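PDB 5HMQ: 3-dehydroshikimate dehydratase from Pseudomonas putida, which catalyses the metal-dependent dehydration of 3-dehydroshikimate to protocatechuate, a common intermediate in the breakdown of quinate and shikimate. Local coordinates for residues G284-D296 with Q374-G386. Numbering follows the deposited sequence.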
ATOM      1  N   GLY C 284       5.408   4.541  37.104  1.00 56.15           N
ATOM      2  CA  GLY C 284       6.523   3.936  36.409  1.00 54.33           C
ATOM      3  C   GLY C 284       6.195   2.718  35.572  1.00 56.33           C
ATOM      4  O   GLY C 284       7.103   2.163  34.940  1.00 57.48           O
ATOM      5  N   VAL C 285       4.936   2.282  35.542  1.00 55.81           N
ATOM      6  CA  VAL C 285       4.552   1.131  34.731  1.00 55.97           C
ATOM      7  C   VAL C 285       4.052   1.598  33.371  1.00 54.93           C
ATOM      8  O   VAL C 285       4.577   1.192  32.330  1.00 56.39           O
ATOM      9  CB  VAL C 285       3.483   0.275  35.434  1.00 53.90           C
ATOM     10  CG1 VAL C 285       3.023  -0.849  34.518  1.00 54.63           C
ATOM     11  CG2 VAL C 285       4.021  -0.286  36.739  1.00 55.10           C
ATOM     12  N   LEU C 286       3.036   2.456  33.371  1.00 52.15           N
ATOM     13  CA  LEU C 286       2.368   2.874  32.146  1.00 54.41           C
ATOM     14  C   LEU C 286       2.947   4.192  31.645  1.00 52.30           C
ATOM     15  O   LEU C 286       3.134   5.131  32.425  1.00 53.54           O
ATOM     16  CB  LEU C 286       0.863   3.005  32.382  1.00 51.12           C
ATOM     17  CG  LEU C 286       0.193   1.707  32.845  1.00 51.13           C
ATOM     18  CD1 LEU C 286      -1.281   1.925  33.139  1.00 50.41           C
ATOM     19  CD2 LEU C 286       0.379   0.598  31.820  1.00 47.44           C
ATOM     20  N   PHE C 287       3.243   4.241  30.344  1.00 49.96           N
ATOM     21  CA  PHE C 287       3.720   5.453  29.686  1.00 50.93           C
ATOM     22  C   PHE C 287       2.877   6.656  30.091  1.00 52.92           C
ATOM     23  O   PHE C 287       1.644   6.616  30.034  1.00 55.28           O
ATOM     24  CB  PHE C 287       3.677   5.255  28.167  1.00 50.39           C
ATOM     25  CG  PHE C 287       4.473   6.266  27.384  1.00 50.53           C
ATOM     26  CD1 PHE C 287       5.841   6.392  27.571  1.00 48.10           C
ATOM     27  CD2 PHE C 287       3.857   7.070  26.436  1.00 51.42           C
ATOM     28  CE1 PHE C 287       6.576   7.312  26.840  1.00 47.32           C
ATOM     29  CE2 PHE C 287       4.585   7.992  25.703  1.00 50.95           C
ATOM     30  CZ  PHE C 287       5.948   8.113  25.907  1.00 49.75           C
ATOM     31  N   SER C 288       3.546   7.720  30.529  1.00 55.44           N
ATOM     32  CA  SER C 288       2.887   8.927  31.030  1.00 55.99           C
ATOM     33  C   SER C 288       3.528  10.142  30.373  1.00 54.05           C
ATOM     34  O   SER C 288       4.327  10.854  30.996  1.00 52.11           O
ATOM     35  CB  SER C 288       2.953   9.008  32.557  1.00 55.08           C
ATOM     36  OG  SER C 288       4.285   8.899  33.024  1.00 57.44           O
ATOM     37  N   PRO C 289       3.206  10.405  29.110  1.00 52.04           N
ATOM     38  CA  PRO C 289       3.798  11.547  28.412  1.00 51.96           C
ATOM     39  C   PRO C 289       3.106  12.837  28.812  1.00 52.36           C
ATOM     40  O   PRO C 289       2.076  12.805  29.501  1.00 49.84           O
ATOM     41  CB  PRO C 289       3.551  11.208  26.935  1.00 52.08           C
ATOM     42  CG  PRO C 289       2.263  10.461  26.961  1.00 52.97           C
ATOM     43  CD  PRO C 289       2.252   9.674  28.256  1.00 50.29           C
ATOM     44  N   PRO C 290       3.644  13.991  28.422  1.00 52.16           N
ATOM     45  CA  PRO C 290       2.958  15.259  28.699  1.00 51.08           C
ATOM     46  C   PRO C 290       1.582  15.282  28.061  1.00 51.89           C
ATOM     47  O   PRO C 290       1.413  14.832  26.917  1.00 51.21           O
ATOM     48  CB  PRO C 290       3.879  16.312  28.063  1.00 52.46           C
ATOM     49  CG  PRO C 290       5.209  15.656  27.966  1.00 51.22           C
ATOM     50  CD  PRO C 290       4.942  14.200  27.753  1.00 51.58           C
ATOM     51  N   PRO C 291       0.569  15.767  28.778  1.00 53.19           N
ATOM     52  CA  PRO C 291      -0.752  15.930  28.161  1.00 52.13           C
ATOM     53  C   PRO C 291      -0.685  16.865  26.964  1.00 50.79           C
ATOM     54  O   PRO C 291       0.170  17.750  26.885  1.00 51.25           O
ATOM     55  CB  PRO C 291      -1.602  16.527  29.290  1.00 50.71           C
ATOM     56  CG  PRO C 291      -0.904  16.114  30.545  1.00 53.01           C
ATOM     57  CD  PRO C 291       0.559  16.125  30.206  1.00 54.54           C
ATOM     58  N   ALA C 292      -1.593  16.648  26.019  1.00 49.30           N
ATOM     59  CA  ALA C 292      -1.624  17.471  24.821  1.00 52.36           C
ATOM     60  C   ALA C 292      -1.987  18.909  25.167  1.00 53.28           C
ATOM     61  O   ALA C 292      -2.761  19.176  26.090  1.00 51.31           O
ATOM     62  CB  ALA C 292      -2.626  16.913  23.812  1.00 49.87           C
ATOM     63  N   SER C 293      -1.400  19.842  24.424  1.00 55.13           N
ATOM     64  CA  SER C 293      -1.765  21.242  24.564  1.00 54.58           C
ATOM     65  C   SER C 293      -3.192  21.474  24.080  1.00 56.82           C
ATOM     66  O   SER C 293      -3.705  20.756  23.217  1.00 53.13           O
ATOM     67  CB  SER C 293      -0.799  22.128  23.782  1.00 53.71           C
ATOM     68  OG  SER C 293      -1.279  23.459  23.706  1.00 54.24           O
ATOM     69  N   ALA C 294      -3.829  22.498  24.643  1.00 56.85           N
ATOM     70  CA  ALA C 294      -5.111  22.952  24.128  1.00 52.29           C
ATOM     71  C   ALA C 294      -4.909  23.702  22.817  1.00 50.43           C
ATOM     72  O   ALA C 294      -3.856  24.299  22.573  1.00 51.53           O
ATOM     73  CB  ALA C 294      -5.814  23.849  25.147  1.00 53.84           C
ATOM     74  N   TYR C 295      -5.930  23.664  21.965  1.00 48.56           N
ATOM     75  CA  TYR C 295      -5.858  24.265  20.642  1.00 47.81           C
ATOM     76  C   TYR C 295      -6.866  25.397  20.509  1.00 48.08           C
ATOM     77  O   TYR C 295      -7.906  25.408  21.174  1.00 49.00           O
ATOM     78  CB  TYR C 295      -6.117  23.227  19.547  1.00 47.16           C
ATOM     79  CG  TYR C 295      -5.263  21.992  19.676  1.00 50.20           C
ATOM     80  CD1 TYR C 295      -3.898  22.041  19.430  1.00 49.15           C
ATOM     81  CD2 TYR C 295      -5.820  20.777  20.047  1.00 48.16           C
ATOM     82  CE1 TYR C 295      -3.111  20.916  19.549  1.00 47.71           C
ATOM     83  CE2 TYR C 295      -5.042  19.645  20.169  1.00 51.55           C
ATOM     84  CZ  TYR C 295      -3.688  19.721  19.920  1.00 49.66           C
ATOM     85  OH  TYR C 295      -2.908  18.598  20.040  1.00 49.38           O
ATOM     86  N   ASP C 296      -6.548  26.345  19.632  1.00 50.96           N
ATOM     87  CA  ASP C 296      -7.447  27.429  19.253  1.00 51.54           C
ATOM     88  C   ASP C 296      -7.510  27.543  17.733  1.00 50.96           C
ATOM     89  O   ASP C 296      -7.329  28.613  17.148  1.00 49.89           O
ATOM     90  CB  ASP C 296      -7.015  28.747  19.889  1.00 52.15           C
ATOM     91  CG  ASP C 296      -8.061  29.834  19.744  1.00 52.13           C
ATOM     92  OD1 ASP C 296      -9.262  29.496  19.685  1.00 53.15           O
ATOM     93  OD2 ASP C 296      -7.686  31.023  19.686  1.00 52.39           O
ATOM     94  N   GLN C 374       2.993  25.649  23.928  1.00 59.24           N
ATOM     95  CA  GLN C 374       3.830  25.222  22.811  1.00 58.93           C
ATOM     96  C   GLN C 374       4.799  24.120  23.222  1.00 59.00           C
ATOM     97  O   GLN C 374       4.990  23.147  22.484  1.00 58.24           O
ATOM     98  CB  GLN C 374       4.587  26.425  22.249  1.00 57.35           C
ATOM     99  CG  GLN C 374       5.743  26.079  21.335  1.00 59.18           C
ATOM    100  CD  GLN C 374       6.551  27.301  20.950  1.00 60.26           C
ATOM    101  OE1 GLN C 374       6.199  28.027  20.018  1.00 58.47           O
ATOM    102  NE2 GLN C 374       7.639  27.542  21.674  1.00 61.35           N
ATOM    103  N   GLN C 375       5.419  24.250  24.397  1.00 58.66           N
ATOM    104  CA  GLN C 375       6.404  23.259  24.818  1.00 57.12           C
ATOM    105  C   GLN C 375       5.752  21.925  25.160  1.00 56.60           C
ATOM    106  O   GLN C 375       6.352  20.869  24.929  1.00 57.22           O
ATOM    107  CB  GLN C 375       7.207  23.782  26.010  1.00 55.48           C
ATOM    108  CG  GLN C 375       8.224  24.850  25.642  1.00 58.29           C
ATOM    109  CD  GLN C 375       9.238  24.374  24.619  1.00 61.22           C
ATOM    110  OE1 GLN C 375       9.947  23.391  24.839  1.00 60.85           O
ATOM    111  NE2 GLN C 375       9.309  25.069  23.489  1.00 62.42           N
ATOM    112  N   ALA C 376       4.537  21.952  25.713  1.00 55.53           N
ATOM    113  CA  ALA C 376       3.824  20.707  25.987  1.00 54.35           C
ATOM    114  C   ALA C 376       3.501  19.962  24.699  1.00 55.47           C
ATOM    115  O   ALA C 376       3.631  18.734  24.634  1.00 54.65           O
ATOM    116  CB  ALA C 376       2.548  20.991  26.778  1.00 52.21           C
ATOM    117  N   ALA C 377       3.054  20.686  23.670  1.00 53.34           N
ATOM    118  CA  ALA C 377       2.770  20.047  22.389  1.00 51.38           C
ATOM    119  C   ALA C 377       4.031  19.439  21.789  1.00 50.11           C
ATOM    120  O   ALA C 377       4.005  18.314  21.278  1.00 48.72           O
ATOM    121  CB  ALA C 377       2.146  21.054  21.424  1.00 50.94           C
ATOM    122  N   LEU C 378       5.150  20.164  21.855  1.00 49.02           N
ATOM    123  CA  LEU C 378       6.396  19.654  21.293  1.00 51.61           C
ATOM    124  C   LEU C 378       6.901  18.441  22.062  1.00 54.16           C
ATOM    125  O   LEU C 378       7.349  17.459  21.458  1.00 54.46           O
ATOM    126  CB  LEU C 378       7.457  20.753  21.280  1.00 50.22           C
ATOM    127  CG  LEU C 378       8.836  20.292  20.808  1.00 48.51           C
ATOM    128  CD1 LEU C 378       8.764  19.832  19.364  1.00 47.88           C
ATOM    129  CD2 LEU C 378       9.869  21.395  20.974  1.00 48.46           C
ATOM    130  N   LYS C 379       6.828  18.482  23.394  1.00 49.96           N
ATOM    131  CA  LYS C 379       7.363  17.378  24.180  1.00 51.53           C
ATOM    132  C   LYS C 379       6.510  16.125  24.036  1.00 52.49           C
ATOM    133  O   LYS C 379       7.046  15.011  24.030  1.00 50.72           O
ATOM    134  CB  LYS C 379       7.487  17.786  25.648  1.00 54.20           C
ATOM    135  CG  LYS C 379       8.664  18.711  25.921  1.00 54.35           C
ATOM    136  CD  LYS C 379       8.668  19.217  27.353  1.00 54.11           C
ATOM    137  CE  LYS C 379       9.730  20.287  27.546  1.00 56.54           C
ATOM    138  NZ  LYS C 379       9.667  20.893  28.906  1.00 59.63           N
ATOM    139  N   ARG C 380       5.191  16.283  23.907  1.00 48.59           N
ATOM    140  CA  ARG C 380       4.334  15.123  23.690  1.00 49.70           C
ATOM    141  C   ARG C 380       4.584  14.491  22.326  1.00 48.60           C
ATOM    142  O   ARG C 380       4.660  13.262  22.212  1.00 51.17           O
ATOM    143  CB  ARG C 380       2.863  15.513  23.829  1.00 49.70           C
ATOM    144  CG  ARG C 380       1.923  14.455  23.280  1.00 49.41           C
ATOM    145  CD  ARG C 380       0.475  14.799  23.516  1.00 48.40           C
ATOM    146  NE  ARG C 380      -0.040  14.110  24.690  1.00 52.97           N
ATOM    147  CZ  ARG C 380      -0.812  13.031  24.637  1.00 50.36           C
ATOM    148  NH1 ARG C 380      -1.160  12.519  23.466  1.00 49.02           N
ATOM    149  NH2 ARG C 380      -1.235  12.466  25.757  1.00 52.83           N
ATOM    150  N   ALA C 381       4.711  15.313  21.281  1.00 48.85           N
ATOM    151  CA  ALA C 381       4.998  14.776  19.954  1.00 48.93           C
ATOM    152  C   ALA C 381       6.322  14.023  19.943  1.00 50.17           C
ATOM    153  O   ALA C 381       6.450  12.985  19.285  1.00 48.52           O
ATOM    154  CB  ALA C 381       5.005  15.902  18.920  1.00 48.83           C
ATOM    155  N   THR C 382       7.320  14.537  20.667  1.00 50.66           N
ATOM    156  CA  THR C 382       8.593  13.835  20.784  1.00 49.69           C
ATOM    157  C   THR C 382       8.447  12.554  21.600  1.00 49.33           C
ATOM    158  O   THR C 382       9.056  11.530  21.271  1.00 48.22           O
ATOM    159  CB  THR C 382       9.643  14.756  21.407  1.00 50.48           C
ATOM    160  OG1 THR C 382       9.771  15.943  20.613  1.00 48.39           O
ATOM    161  CG2 THR C 382      10.992  14.054  21.491  1.00 48.45           C
ATOM    162  N   ALA C 383       7.646  12.593  22.669  1.00 49.00           N
ATOM    163  CA  ALA C 383       7.460  11.404  23.498  1.00 48.19           C
ATOM    164  C   ALA C 383       6.837  10.263  22.707  1.00 50.32           C
ATOM    165  O   ALA C 383       7.165   9.093  22.943  1.00 52.30           O
ATOM    166  CB  ALA C 383       6.600  11.737  24.717  1.00 47.02           C
ATOM    167  N   PHE C 384       5.943  10.574  21.769  1.00 48.88           N
ATOM    168  CA  PHE C 384       5.384   9.569  20.878  1.00 47.59           C
ATOM    169  C   PHE C 384       6.223   9.391  19.621  1.00 46.33           C
ATOM    170  O   PHE C 384       5.743   8.814  18.638  1.00 47.69           O
ATOM    171  CB  PHE C 384       3.940   9.919  20.520  1.00 46.49           C
ATOM    172  CG  PHE C 384       2.959   9.622  21.619  1.00 45.36           C
ATOM    173  CD1 PHE C 384       2.555   8.320  21.865  1.00 48.36           C
ATOM    174  CD2 PHE C 384       2.442  10.639  22.402  1.00 45.22           C
ATOM    175  CE1 PHE C 384       1.655   8.037  22.875  1.00 49.98           C
ATOM    176  CE2 PHE C 384       1.540  10.363  23.413  1.00 45.91           C
ATOM    177  CZ  PHE C 384       1.146   9.061  23.650  1.00 46.18           C
ATOM    178  N   ARG C 385       7.461   9.889  19.639  1.00 47.43           N
ATOM    179  CA  ARG C 385       8.469   9.598  18.622  1.00 48.08           C
ATOM    180  C   ARG C 385       8.093  10.165  17.255  1.00 50.95           C
ATOM    181  O   ARG C 385       8.373   9.561  16.219  1.00 50.58           O
ATOM    182  CB  ARG C 385       8.741   8.096  18.540  1.00 51.71           C
ATOM    183  CG  ARG C 385       9.169   7.530  19.878  1.00 54.73           C
ATOM    184  CD  ARG C 385       9.059   6.025  19.935  1.00 56.75           C
ATOM    185  NE  ARG C 385       9.382   5.543  21.275  1.00 60.69           N
ATOM    186  CZ  ARG C 385      10.415   4.761  21.561  1.00 59.88           C
ATOM    187  NH1 ARG C 385      11.240   4.369  20.598  1.00 58.75           N
ATOM    188  NH2 ARG C 385      10.628   4.374  22.813  1.00 59.51           N
ATOM    189  N   GLY C 386       7.464  11.334  17.248  1.00 50.09           N
ATOM    190  CA  GLY C 386       7.385  12.098  16.026  1.00 48.07           C
ATOM    191  C   GLY C 386       8.702  12.795  15.775  1.00 46.85           C
ATOM    192  O   GLY C 386       9.564  12.870  16.647  1.00 50.96           O
TER
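Arg380 reaches from helix 374-383 to the carbonyl of Pro290 in the extended segment 284-296, one arginine fastening a proline-rich linker to a helix. Its NE donates to Pro290 O at 2.8 Å, with an N-H...O angle of 152°; the donor lies in the carbonyl plane, while the oxygen sits 17° out of the guanidinium plane. CG stands anti to the backbone N (chi1 166°), and the bend at chi3 turns the guanidinium so that Phe384 CE2, 3.4 Å above its plane, and Pro289 CG lie over one face and Ala292 CB over the opposite one. Pro290 CG rests on Lys379 CB at 3.9 Å, the two side chains crossing at about a right angle.

Toward the helix C-terminus the contact becomes apolar. Phe287 turns its edge to the face of Phe384 in a T-shaped pair, centroids 5.5 Å apart. Phe287 CZ also meets Ala383, 3.4 Å from its O and close to CB. Pro289 spans Ala383 and Phe384, with CB on Ala383 CB and CG 3.6 Å from Phe384 CE2. Toward the other end, Ser293 CB packs on Ala377 CB at 3.9 Å.

Glu268 forms a salt bridge with Arg380 NH2, probably helping to hold the guanidinium's orientation. A Schellman motif with Arg385 as C-prime residue ends the helix, Phe384 being the first residue to leave helical angles. The linker thus runs from the TIM-barrel side, where Phe287 and Pro289 touch helix 252-276, along helix 374-383 into strand 295-304 of the dioxygenase-like domain; helix 455-465 packs against Ala381 and Phe384.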